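Local coordinates for Hen1 (Anabaena variabilis, PDB 3JWH), which probably methylates the 2'-hydroxyl of the 3'-terminal nucleotide of RNA, using S-adenosylmethionine as methyl donor, at residues T94-R99 against F128-P133. Residues are numbered along the deposited sequence; the frame is centred on the assembly and turned at random.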
loop_
_atom_site.group_PDB
_atom_site.type_symbol
_atom_site.label_atom_id
_atom_site.label_comp_id
_atom_site.label_asym_id
_atom_site.label_seq_id
_atom_site.Cartn_x
_atom_site.Cartn_y
_atom_site.Cartn_z
ATOM N N THR A 94 9.644 -8.279 -5.941
ATOM C CA THR A 94 10.951 -7.888 -6.428
ATOM C C THR A 94 11.173 -8.224 -7.896
ATOM O O THR A 94 12.246 -7.964 -8.439
ATOM C CB THR A 94 12.036 -8.557 -5.583
ATOM O OG1 THR A 94 11.886 -9.977 -5.667
ATOM C CG2 THR A 94 11.907 -8.131 -4.126
ATOM N N TYR A 95 10.167 -8.790 -8.546
ATOM C CA TYR A 95 10.297 -9.148 -9.950
ATOM C C TYR A 95 9.470 -8.242 -10.860
ATOM O O TYR A 95 8.320 -7.935 -10.561
ATOM C CB TYR A 95 9.875 -10.595 -10.157
ATOM C CG TYR A 95 9.906 -11.017 -11.603
ATOM C CD1 TYR A 95 11.115 -11.132 -12.291
ATOM C CD2 TYR A 95 8.722 -11.295 -12.290
ATOM C CE1 TYR A 95 11.144 -11.517 -13.627
ATOM C CE2 TYR A 95 8.737 -11.682 -13.628
ATOM C CZ TYR A 95 9.951 -11.792 -14.291
ATOM O OH TYR A 95 9.961 -12.186 -15.613
ATOM N N GLN A 96 10.065 -7.828 -11.974
ATOM C CA GLN A 96 9.392 -6.951 -12.924
ATOM C C GLN A 96 8.322 -7.680 -13.704
ATOM O O GLN A 96 8.590 -8.226 -14.777
ATOM C CB GLN A 96 10.388 -6.358 -13.902
ATOM C CG GLN A 96 11.632 -5.811 -13.265
ATOM C CD GLN A 96 12.402 -4.927 -14.219
ATOM O OE1 GLN A 96 12.481 -5.212 -15.419
ATOM N NE2 GLN A 96 12.976 -3.844 -13.695
ATOM N N ASP A 97 7.110 -7.667 -13.167
ATOM C CA ASP A 97 5.970 -8.337 -13.777
ATOM C C ASP A 97 5.226 -7.361 -14.677
ATOM O O ASP A 97 4.820 -6.285 -14.230
ATOM C CB ASP A 97 5.031 -8.845 -12.679
ATOM C CG ASP A 97 4.050 -9.866 -13.179
ATOM O OD1 ASP A 97 3.454 -9.649 -14.254
ATOM O OD2 ASP A 97 3.856 -10.891 -12.488
ATOM N N LYS A 98 5.037 -7.742 -15.938
ATOM C CA LYS A 98 4.356 -6.883 -16.895
ATOM C C LYS A 98 2.909 -6.613 -16.492
ATOM O O LYS A 98 2.288 -5.688 -17.003
ATOM C CB LYS A 98 4.410 -7.504 -18.303
ATOM C CG LYS A 98 5.827 -7.881 -18.749
ATOM C CD LYS A 98 6.796 -6.692 -18.739
ATOM C CE LYS A 98 6.518 -5.713 -19.879
ATOM N NZ LYS A 98 7.489 -4.578 -19.906
ATOM N N ARG A 99 2.376 -7.419 -15.583
ATOM C CA ARG A 99 1.005 -7.227 -15.109
ATOM C C ARG A 99 0.892 -6.083 -14.079
ATOM O O ARG A 99 -0.211 -5.755 -13.630
ATOM C CB ARG A 99 0.472 -8.520 -14.494
ATOM C CG ARG A 99 0.200 -9.628 -15.488
ATOM C CD ARG A 99 -0.097 -10.937 -14.772
ATOM N NE ARG A 99 1.054 -11.413 -14.007
ATOM C CZ ARG A 99 1.083 -12.553 -13.320
ATOM N NH1 ARG A 99 0.022 -13.351 -13.297
ATOM N NH2 ARG A 99 2.172 -12.887 -12.642
ATOM N N PHE A 128 8.959 2.042 -8.328
ATOM C CA PHE A 128 9.140 3.419 -8.767
ATOM C C PHE A 128 9.791 3.637 -10.126
ATOM O O PHE A 128 9.857 4.765 -10.600
ATOM C CB PHE A 128 9.907 4.190 -7.690
ATOM C CG PHE A 128 9.171 4.294 -6.377
ATOM C CD1 PHE A 128 8.038 5.102 -6.262
ATOM C CD2 PHE A 128 9.610 3.591 -5.260
ATOM C CE1 PHE A 128 7.357 5.206 -5.049
ATOM C CE2 PHE A 128 8.937 3.688 -4.047
ATOM C CZ PHE A 128 7.809 4.497 -3.940
ATOM N N GLU A 129 10.247 2.561 -10.762
ATOM C CA GLU A 129 10.914 2.654 -12.063
ATOM C C GLU A 129 10.156 1.844 -13.109
ATOM O O GLU A 129 9.692 2.389 -14.116
ATOM C CB GLU A 129 12.355 2.146 -11.926
ATOM C CG GLU A 129 13.304 2.482 -13.065
ATOM C CD GLU A 129 14.722 2.002 -12.772
ATOM O OE1 GLU A 129 15.394 2.618 -11.918
ATOM O OE2 GLU A 129 15.156 0.993 -13.375
ATOM N N PHE A 130 10.011 0.545 -12.851
ATOM C CA PHE A 130 9.303 -0.349 -13.755
ATOM C C PHE A 130 7.810 -0.001 -13.906
ATOM O O PHE A 130 7.381 0.477 -14.960
ATOM C CB PHE A 130 9.463 -1.796 -13.270
ATOM C CG PHE A 130 8.907 -2.817 -14.214
ATOM C CD1 PHE A 130 9.485 -3.006 -15.472
ATOM C CD2 PHE A 130 7.798 -3.577 -13.866
ATOM C CE1 PHE A 130 8.963 -3.939 -16.372
ATOM C CE2 PHE A 130 7.266 -4.514 -14.758
ATOM C CZ PHE A 130 7.854 -4.694 -16.017
ATOM N N ALA A 131 7.010 -0.252 -12.865
ATOM C CA ALA A 131 5.576 0.043 -12.936
ATOM C C ALA A 131 5.363 1.543 -13.107
ATOM O O ALA A 131 4.680 1.995 -14.023
ATOM C CB ALA A 131 4.877 -0.453 -11.672
ATOM N N GLN A 132 5.983 2.306 -12.215
ATOM C CA GLN A 132 5.913 3.750 -12.221
ATOM C C GLN A 132 4.496 4.305 -12.291
ATOM O O GLN A 132 4.183 5.093 -13.170
ATOM C CB GLN A 132 6.749 4.306 -13.377
ATOM C CG GLN A 132 7.253 5.722 -13.171
ATOM C CD GLN A 132 8.378 6.094 -14.137
ATOM O OE1 GLN A 132 9.204 5.258 -14.495
ATOM N NE2 GLN A 132 8.426 7.348 -14.531
ATOM N N PRO A 133 3.610 3.900 -11.359
ATOM C CA PRO A 133 2.262 4.453 -11.432
ATOM C C PRO A 133 2.253 5.946 -11.037
ATOM O O PRO A 133 3.223 6.456 -10.486
ATOM C CB PRO A 133 1.458 3.566 -10.458
ATOM C CG PRO A 133 2.487 3.120 -9.466
ATOM C CD PRO A 133 3.736 2.890 -10.289
#
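In the Rossmann-like methyltransferase fold of Hen1, Phe130, in the last turn of a helix, packs against Gln96, Asp97 and Lys98 of a surface loop, an example of one aromatic ring joining two chain elements by its face and its edge. Over one face of the Phe130 ring stands Gln96 CB, 3.5 Å from the centroid and 3° off the normal, a CH-pi contact. The glutamine chain runs on extended, and its amide stacks on the same ring with the planes 20° apart, CD being 3.7 Å from Phe130 CD1. At the edge, Asp97 O lies 3.1 Å from Phe130 CE2, and Lys98 CD comes within 3.5 Å of Phe130 CZ. Phe130 CG lies anti to its own backbone nitrogen (chi1 -173°), which carries the ring out from the helix to lie against the loop. An alanine in place of Phe130 would remove the ring and would probably leave the Gln96 amide without its stacking surface. Behind the contact, the loop bends in an Asx turn, Asp97 OD1 accepting from Arg99 N at 2.8 Å, while Arg99 NE and NH2 hold the Asp97 carboxylate side-on in a salt bridge, one nitrogen to each oxygen. The ring of His101 also meets Phe130; together these contacts join the C-terminal end of helix 117-131 to the link between strands 86-90 and 105-109.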